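Orotidine 5'-phosphate decarboxylase (Streptomyces avermitilis, PDB 3V75) probably catalyses the decarboxylation of orotidine 5'-phosphate to UMP and carbon dioxide, the last step of de novo UMP synthesis. Local coordinates at residues A29-A34 with V79-P84; G39-G44 with T285-F290; T70-L75 with A105-A110. One frame throughout, in Å; residues are numbered along the deposited sequence.

Interaction 1 of 3, residues A29-A34 with V79-P84; sequences ARLSRA and VAVFKP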
loop_
_atom_site.group_PDB
_atom_site.type_symbol
_atom_site.label_atom_id
_atom_site.label_comp_id
_atom_site.label_asym_id
_atom_site.label_seq_id
_atom_site.Cartn_x
_atom_site.Cartn_y
_atom_site.Cartn_z
ATOM N N ALA A 29 -0.426 -13.995 21.258
ATOM C CA ALA A 29 -0.335 -15.272 21.933
ATOM C C ALA A 29 -0.082 -16.415 20.944
ATOM O O ALA A 29 0.731 -17.324 21.218
ATOM C CB ALA A 29 -1.619 -15.552 22.733
ATOM N N ARG A 30 -0.791 -16.421 19.814
ATOM C CA ARG A 30 -0.605 -17.503 18.840
ATOM C C ARG A 30 0.810 -17.464 18.253
ATOM O O ARG A 30 1.423 -18.523 18.040
ATOM C CB ARG A 30 -1.666 -17.416 17.732
ATOM C CG ARG A 30 -3.089 -17.644 18.279
ATOM C CD ARG A 30 -4.113 -17.788 17.134
ATOM N NE ARG A 30 -4.219 -16.569 16.318
ATOM C CZ ARG A 30 -3.944 -16.489 15.015
ATOM N NH1 ARG A 30 -3.519 -17.564 14.344
ATOM N NH2 ARG A 30 -4.073 -15.333 14.374
ATOM N N LEU A 31 1.312 -16.265 18.002
ATOM C CA LEU A 31 2.653 -16.093 17.430
ATOM C C LEU A 31 3.721 -16.573 18.446
ATOM O O LEU A 31 4.660 -17.283 18.085
ATOM C CB LEU A 31 2.860 -14.625 17.074
ATOM C CG LEU A 31 4.305 -14.272 16.694
ATOM C CD1 LEU A 31 4.669 -15.010 15.387
ATOM C CD2 LEU A 31 4.474 -12.807 16.536
ATOM N N SER A 32 3.580 -16.167 19.709
ATOM C CA SER A 32 4.514 -16.574 20.768
ATOM C C SER A 32 4.555 -18.106 20.837
ATOM O O SER A 32 5.655 -18.719 20.899
ATOM C CB SER A 32 4.068 -15.984 22.120
ATOM O OG SER A 32 4.950 -16.378 23.165
ATOM N N ARG A 33 3.387 -18.749 20.808
ATOM C CA ARG A 33 3.331 -20.215 20.843
ATOM C C ARG A 33 3.956 -20.848 19.597
ATOM O O ARG A 33 4.684 -21.858 19.713
ATOM C CB ARG A 33 1.865 -20.674 21.055
ATOM C CG ARG A 33 1.615 -22.170 20.966
ATOM C CD ARG A 33 0.259 -22.578 21.635
ATOM N NE ARG A 33 -0.207 -21.567 22.611
ATOM C CZ ARG A 33 -1.130 -20.638 22.327
ATOM N NH1 ARG A 33 -1.662 -20.614 21.097
ATOM N NH2 ARG A 33 -1.518 -19.727 23.252
ATOM N N ALA A 34 3.699 -20.276 18.417
ATOM C CA ALA A 34 4.197 -20.847 17.168
ATOM C C ALA A 34 5.733 -20.801 17.137
ATOM O O ALA A 34 6.381 -21.781 16.724
ATOM C CB ALA A 34 3.640 -20.093 15.983
ATOM N N VAL A 79 7.616 -24.430 9.443
ATOM C CA VAL A 79 8.010 -23.073 9.849
ATOM C C VAL A 79 6.917 -22.382 10.625
ATOM O O VAL A 79 5.719 -22.621 10.384
ATOM C CB VAL A 79 8.428 -22.121 8.662
ATOM C CG1 VAL A 79 9.611 -22.717 7.860
ATOM C CG2 VAL A 79 7.239 -21.797 7.774
ATOM N N ALA A 80 7.338 -21.570 11.592
ATOM C CA ALA A 80 6.377 -20.853 12.439
ATOM C C ALA A 80 5.513 -19.889 11.618
ATOM O O ALA A 80 4.289 -19.825 11.815
ATOM C CB ALA A 80 7.074 -20.101 13.559
ATOM N N VAL A 81 6.139 -19.137 10.718
ATOM C CA VAL A 81 5.466 -18.036 10.037
ATOM C C VAL A 81 5.954 -17.971 8.597
ATOM O O VAL A 81 7.149 -18.207 8.330
ATOM C CB VAL A 81 5.819 -16.675 10.714
ATOM C CG1 VAL A 81 4.941 -15.528 10.183
ATOM C CG2 VAL A 81 5.716 -16.772 12.233
ATOM N N PHE A 82 5.060 -17.635 7.668
ATOM C CA PHE A 82 5.456 -17.207 6.317
ATOM C C PHE A 82 5.111 -15.761 6.099
ATOM O O PHE A 82 4.130 -15.262 6.684
ATOM C CB PHE A 82 4.655 -17.935 5.248
ATOM C CG PHE A 82 5.067 -19.357 5.019
ATOM C CD1 PHE A 82 6.340 -19.660 4.500
ATOM C CD2 PHE A 82 4.164 -20.391 5.216
ATOM C CE1 PHE A 82 6.696 -20.985 4.222
ATOM C CE2 PHE A 82 4.503 -21.716 4.919
ATOM C CZ PHE A 82 5.784 -22.018 4.444
ATOM N N LYS A 83 5.846 -15.090 5.218
ATOM C CA LYS A 83 5.524 -13.710 4.856
ATOM C C LYS A 83 5.505 -13.572 3.346
ATOM O O LYS A 83 6.525 -13.278 2.727
ATOM C CB LYS A 83 6.515 -12.735 5.492
ATOM C CG LYS A 83 6.177 -11.255 5.208
ATOM C CD LYS A 83 7.042 -10.295 6.003
ATOM C CE LYS A 83 8.461 -10.155 5.449
ATOM N NZ LYS A 83 8.530 -9.526 4.098
ATOM N N PRO A 84 4.346 -13.804 2.718
ATOM C CA PRO A 84 4.278 -13.502 1.285
ATOM C C PRO A 84 4.390 -12.009 1.061
ATOM O O PRO A 84 3.810 -11.231 1.823
ATOM C CB PRO A 84 2.879 -13.977 0.868
ATOM C CG PRO A 84 2.109 -14.030 2.164
ATOM C CD PRO A 84 3.080 -14.319 3.261
#

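Interaction 2 of 3, residues G39-G44 with T285-F290; sequences GPLCVG and TAADRF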
loop_
_atom_site.group_PDB
_atom_site.type_symbol
_atom_site.label_atom_id
_atom_site.label_comp_id
_atom_site.label_asym_id
_atom_site.label_seq_id
_atom_site.Cartn_x
_atom_site.Cartn_y
_atom_site.Cartn_z
ATOM N N GLY A 39 9.950 -22.985 16.212
ATOM C CA GLY A 39 11.218 -22.263 16.168
ATOM C C GLY A 39 11.018 -20.826 15.710
ATOM O O GLY A 39 10.033 -20.494 15.009
ATOM N N PRO A 40 11.942 -19.946 16.106
ATOM C CA PRO A 40 11.773 -18.513 15.845
ATOM C C PRO A 40 12.216 -18.125 14.418
ATOM O O PRO A 40 13.313 -17.589 14.211
ATOM C CB PRO A 40 12.655 -17.852 16.917
ATOM C CG PRO A 40 13.733 -18.876 17.143
ATOM C CD PRO A 40 13.076 -20.233 16.992
ATOM N N LEU A 41 11.332 -18.320 13.456
ATOM C CA LEU A 41 11.668 -18.008 12.087
ATOM C C LEU A 41 10.415 -17.701 11.279
ATOM O O LEU A 41 9.399 -18.398 11.399
ATOM C CB LEU A 41 12.395 -19.197 11.442
ATOM C CG LEU A 41 12.876 -18.976 9.985
ATOM C CD1 LEU A 41 13.919 -17.910 9.983
ATOM C CD2 LEU A 41 13.399 -20.272 9.351
ATOM N N CYS A 42 10.519 -16.671 10.438
ATOM C CA CYS A 42 9.529 -16.365 9.416
ATOM C C CYS A 42 10.237 -16.470 8.071
ATOM O O CYS A 42 11.326 -15.915 7.903
ATOM C CB CYS A 42 9.048 -14.918 9.618
ATOM S SG CYS A 42 7.874 -14.354 8.386
ATOM N N VAL A 43 9.637 -17.182 7.126
ATOM C CA VAL A 43 10.245 -17.343 5.804
ATOM C C VAL A 43 9.449 -16.537 4.804
ATOM O O VAL A 43 8.216 -16.687 4.713
ATOM C CB VAL A 43 10.313 -18.837 5.383
ATOM C CG1 VAL A 43 10.829 -18.966 3.941
ATOM C CG2 VAL A 43 11.206 -19.621 6.341
ATOM N N GLY A 44 10.112 -15.674 4.049
ATOM C CA GLY A 44 9.414 -14.902 3.030
ATOM C C GLY A 44 8.917 -15.814 1.925
ATOM O O GLY A 44 9.522 -16.859 1.615
ATOM N N THR A 285 16.095 -28.072 5.135
ATOM C CA THR A 285 17.340 -28.058 5.886
ATOM C C THR A 285 17.734 -26.622 6.232
ATOM O O THR A 285 18.147 -26.349 7.359
ATOM C CB THR A 285 18.475 -28.747 5.064
ATOM O OG1 THR A 285 18.111 -30.123 4.890
ATOM C CG2 THR A 285 19.846 -28.689 5.765
ATOM N N ALA A 286 17.630 -25.711 5.261
ATOM C CA ALA A 286 18.017 -24.315 5.495
ATOM C C ALA A 286 17.103 -23.666 6.518
ATOM O O ALA A 286 17.566 -22.942 7.397
ATOM C CB ALA A 286 17.986 -23.522 4.186
ATOM N N ALA A 287 15.797 -23.889 6.381
ATOM C CA ALA A 287 14.851 -23.311 7.348
ATOM C C ALA A 287 15.117 -23.848 8.757
ATOM O O ALA A 287 15.103 -23.086 9.740
ATOM C CB ALA A 287 13.408 -23.598 6.928
ATOM N N ASP A 288 15.342 -25.154 8.892
ATOM C CA ASP A 288 15.602 -25.731 10.224
ATOM C C ASP A 288 16.877 -25.128 10.798
ATOM O O ASP A 288 16.966 -24.856 12.001
ATOM C CB ASP A 288 15.806 -27.259 10.162
ATOM C CG ASP A 288 14.512 -28.035 9.964
ATOM O OD1 ASP A 288 13.427 -27.433 10.078
ATOM O OD2 ASP A 288 14.608 -29.256 9.673
ATOM N N ARG A 289 17.886 -24.929 9.949
ATOM C CA ARG A 289 19.164 -24.411 10.444
ATOM C C ARG A 289 19.031 -22.963 10.935
ATOM O O ARG A 289 19.543 -22.615 12.017
ATOM C CB ARG A 289 20.252 -24.480 9.382
ATOM C CG ARG A 289 21.471 -23.688 9.801
ATOM C CD ARG A 289 22.569 -23.754 8.727
ATOM N NE ARG A 289 21.990 -23.596 7.391
ATOM C CZ ARG A 289 21.956 -22.478 6.657
ATOM N NH1 ARG A 289 21.418 -22.522 5.425
ATOM N NH2 ARG A 289 22.523 -21.350 7.088
ATOM N N PHE A 290 18.366 -22.113 10.158
ATOM C CA PHE A 290 18.129 -20.751 10.638
ATOM C C PHE A 290 17.361 -20.749 11.948
ATOM O O PHE A 290 17.754 -20.048 12.887
ATOM C CB PHE A 290 17.392 -19.887 9.613
ATOM C CG PHE A 290 18.296 -19.254 8.600
ATOM C CD1 PHE A 290 18.982 -18.094 8.914
ATOM C CD2 PHE A 290 18.490 -19.823 7.351
ATOM C CE1 PHE A 290 19.826 -17.478 7.992
ATOM C CE2 PHE A 290 19.342 -19.231 6.432
ATOM C CZ PHE A 290 20.004 -18.053 6.750
#

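Interaction 3 of 3, residues T70-L75 with A105-A110; sequences TVVEAL and AEARAA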
loop_
_atom_site.group_PDB
_atom_site.type_symbol
_atom_site.label_atom_id
_atom_site.label_comp_id
_atom_site.label_asym_id
_atom_site.label_seq_id
_atom_site.Cartn_x
_atom_site.Cartn_y
_atom_site.Cartn_z
ATOM N N THR A 70 5.555 -24.984 -4.121
ATOM C CA THR A 70 6.682 -25.747 -3.599
ATOM C C THR A 70 7.098 -25.220 -2.233
ATOM O O THR A 70 7.426 -26.012 -1.331
ATOM C CB THR A 70 7.872 -25.670 -4.575
ATOM O OG1 THR A 70 7.528 -26.423 -5.734
ATOM C CG2 THR A 70 9.158 -26.214 -3.934
ATOM N N VAL A 71 7.097 -23.893 -2.068
ATOM C CA VAL A 71 7.485 -23.322 -0.780
ATOM C C VAL A 71 6.575 -23.824 0.315
ATOM O O VAL A 71 7.055 -24.270 1.359
ATOM C CB VAL A 71 7.539 -21.774 -0.781
ATOM C CG1 VAL A 71 7.780 -21.245 0.652
ATOM C CG2 VAL A 71 8.648 -21.292 -1.745
ATOM N N VAL A 72 5.256 -23.799 0.087
ATOM C CA VAL A 72 4.356 -24.258 1.141
ATOM C C VAL A 72 4.395 -25.765 1.340
ATOM O O VAL A 72 4.314 -26.248 2.476
ATOM C CB VAL A 72 2.921 -23.763 0.888
ATOM C CG1 VAL A 72 1.997 -24.292 1.969
ATOM C CG2 VAL A 72 2.918 -22.219 0.845
ATOM N N GLU A 73 4.537 -26.525 0.258
ATOM C CA GLU A 73 4.653 -27.980 0.421
ATOM C C GLU A 73 5.891 -28.353 1.224
ATOM O O GLU A 73 5.834 -29.220 2.098
ATOM C CB GLU A 73 4.692 -28.700 -0.931
ATOM C CG GLU A 73 3.326 -28.644 -1.592
ATOM C CD GLU A 73 3.292 -29.214 -2.990
ATOM O OE1 GLU A 73 4.376 -29.406 -3.627
ATOM O OE2 GLU A 73 2.151 -29.462 -3.501
ATOM N N ALA A 74 7.012 -27.698 0.915
ATOM C CA ALA A 74 8.272 -28.020 1.582
ATOM C C ALA A 74 8.275 -27.581 3.024
ATOM O O ALA A 74 8.776 -28.295 3.897
ATOM C CB ALA A 74 9.448 -27.337 0.858
ATOM N N LEU A 75 7.747 -26.393 3.279
ATOM C CA LEU A 75 7.945 -25.732 4.567
ATOM C C LEU A 75 6.703 -25.514 5.436
ATOM O O LEU A 75 6.848 -25.185 6.608
ATOM C CB LEU A 75 8.614 -24.359 4.331
ATOM C CG LEU A 75 10.027 -24.439 3.714
ATOM C CD1 LEU A 75 10.524 -23.007 3.490
ATOM C CD2 LEU A 75 10.978 -25.236 4.592
ATOM N N ALA A 105 -4.023 -19.782 1.910
ATOM C CA ALA A 105 -4.919 -20.801 2.446
ATOM C C ALA A 105 -4.151 -22.087 2.761
ATOM O O ALA A 105 -4.336 -22.686 3.839
ATOM C CB ALA A 105 -6.090 -21.091 1.479
ATOM N N GLU A 106 -3.309 -22.524 1.831
ATOM C CA GLU A 106 -2.586 -23.786 2.032
ATOM C C GLU A 106 -1.611 -23.639 3.204
ATOM O O GLU A 106 -1.465 -24.549 4.023
ATOM C CB GLU A 106 -1.820 -24.156 0.755
ATOM C CG GLU A 106 -2.698 -24.582 -0.397
ATOM C CD GLU A 106 -2.007 -24.420 -1.773
ATOM O OE1 GLU A 106 -0.791 -24.043 -1.843
ATOM O OE2 GLU A 106 -2.704 -24.639 -2.794
ATOM N N ALA A 107 -0.938 -22.499 3.282
ATOM C CA ALA A 107 0.005 -22.264 4.380
ATOM C C ALA A 107 -0.701 -22.349 5.728
ATOM O O ALA A 107 -0.230 -23.021 6.656
ATOM C CB ALA A 107 0.703 -20.909 4.237
ATOM N N ARG A 108 -1.841 -21.656 5.837
ATOM C CA ARG A 108 -2.552 -21.672 7.110
ATOM C C ARG A 108 -3.110 -23.062 7.406
ATOM O O ARG A 108 -3.140 -23.480 8.579
ATOM C CB ARG A 108 -3.640 -20.571 7.149
ATOM C CG ARG A 108 -3.044 -19.129 6.985
ATOM C CD ARG A 108 -4.086 -17.992 7.221
ATOM N NE ARG A 108 -4.367 -17.855 8.661
ATOM C CZ ARG A 108 -5.451 -18.338 9.283
ATOM N NH1 ARG A 108 -6.409 -18.975 8.599
ATOM N NH2 ARG A 108 -5.564 -18.196 10.588
ATOM N N ALA A 109 -3.565 -23.776 6.381
ATOM C CA ALA A 109 -4.057 -25.142 6.586
ATOM C C ALA A 109 -2.944 -26.067 7.117
ATOM O O ALA A 109 -3.219 -27.019 7.863
ATOM C CB ALA A 109 -4.629 -25.718 5.288
ATOM N N ALA A 110 -1.691 -25.773 6.737
ATOM C CA ALA A 110 -0.528 -26.548 7.213
ATOM C C ALA A 110 -0.109 -26.140 8.610
ATOM O O ALA A 110 0.780 -26.765 9.205
ATOM C CB ALA A 110 0.656 -26.375 6.247
#

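Interaction 1 of 3, residues A29-A34 with V79-P84
L31 of helix 27-38 and V81 of strand 81-84 meet through one methyl group each, and the contact is a compact example of how a helix can plug the end of a barrel by reaching its strands with few atoms. Followed outward, the leucine makes its approach late. CB leaves the helix flank without touching the strand, and CG lies anti to the backbone N (chi1 170°), which swings the branch toward the strand. From there CD1 finishes the reach and rests 3.8 Å from V81 CG2; CD2 is not the branch that meets the valine. The two side chains cross at roughly a right angle, so they meet methyl against methyl and do not run alongside one another. On the valine, CG1 takes the place anti to the backbone N, and CG2 therefore stands opposite the carbonyl carbon, from where it faces the leucine.

One turn further along the helix the approach is closer to the backbone. A80 CB lies 3.6 Å from A34 O, and the two methyls, A34 CB and A80 CB, are 4.2 Å apart. With only a methyl on each side, the main chains can come near: the CA atoms of A34 and A80 are separated by 5.2 Å. No hydrogen bond spans the two segments, and dispersion and close fit do the work.

The same helix is tied down elsewhere by R30, which forms a salt bridge with D144 and a hydrogen bond to G168 O. L31 also touches V266 of strand 265-269, and A34 packs on L113. Helix 27-38 thus lies across the start of several strands, with 81-84 held between 42-45 and 113-120.

Interaction 2 of 3, residues G39-G44 with T285-F290
The tightest approach between L41 and A287 joins a methyl to a backbone carbonyl: L41 CD2 sits 3.3 Å from A287 O, an apolar group pressed against the main chain of helix 280-299. The same methyl lies 4.1 Å from A287 CB, so it is lodged on the helix surface at this residue. Both L41 CD1 and L41 CD2 reach F290 CB, each at 4.0 Å, so the fork sits against two positions three residues apart on one helix flank, with CD2 bearing on both. A chi1 of -177° turns CG away from the backbone N and sends the fork outward from the chain entering strand 42-45. F290 offers its CB, while its side chain leads away from the leucine and touches V269 and P251.

Just before L41, P40 is the centre of an inverse gamma turn, closed by a weak bond from L41 N to G39 O. G39, with positive phi, is the first residue after helix 27-38 to leave helical angles. The leucine continues along helix 280-299 to A291 and I294. Backbone bonds from C42 and G44 to strand 265-269 close the ring, and helix 280-299 covers this seam between the first and last strands, as in a TIM barrel.

Interaction 3 of 3, residues T70-L75 with A105-A110
V72 carries this contact from the 70-75 side, bearing on E106 and A107 of helix 93-109. T70 and V71, which precede it, look elsewhere: T70 OG1 accepts a hydrogen bond from R66 NH2, and V71 packs on W55 and F82. At V72 the helix faces its neighbour. With chi1 at 178°, CG1 extends on the far side of CB from the backbone N and presses on the opposing main chain, 3.7 Å from A107 N and 3.9 Å from E106 C. It also meets E106 CB at 4.0 Å, while CG2 approaches A107 CB at 4.3 Å. One methyl thus lies on the E106-A107 peptide link, the other beside A107 CB, and the CA atoms of V72 and A107 come to 5.8 Å.

E73 follows on the exposed side, salt-bridged through OE2 to R69. That OE2 is 6.4 Å from E106 OE1; any repulsion between the two acids, if both are ionised, would probably be mild and offset by R69. A74 and L75 turn back to helix 280-299, touching L283 and A287 respectively. Helix 61-75, strand 81-84 and helix 93-109 follow in chain order, and such consecutive outer helices flanking a strand are characteristic of a beta-alpha (TIM) barrel.

Overall arrangement
The three contacts are neighbours in one part of the closed eight-stranded barrel, with centres about 11 Å (interactions 1 and 2), 13 Å (1 and 3) and 14 Å (2 and 3) apart. Strands 42-45 and 81-84 lie side by side and join interactions 1 and 2 through probable hydrogen bonds, K83 N to V43 O and V43 N to V81 O. F82 faces outward from strand 81-84 and packs on A107, linking interaction 1 to 3, while L75 of interaction 3 reaches V43 of interaction 2. Along the chain, interaction 1 crosses both others, and interaction 3 is nested within interaction 2. The chain's first strand and last helix thus meet at one seam, with interaction 1 at the strand starts nearby.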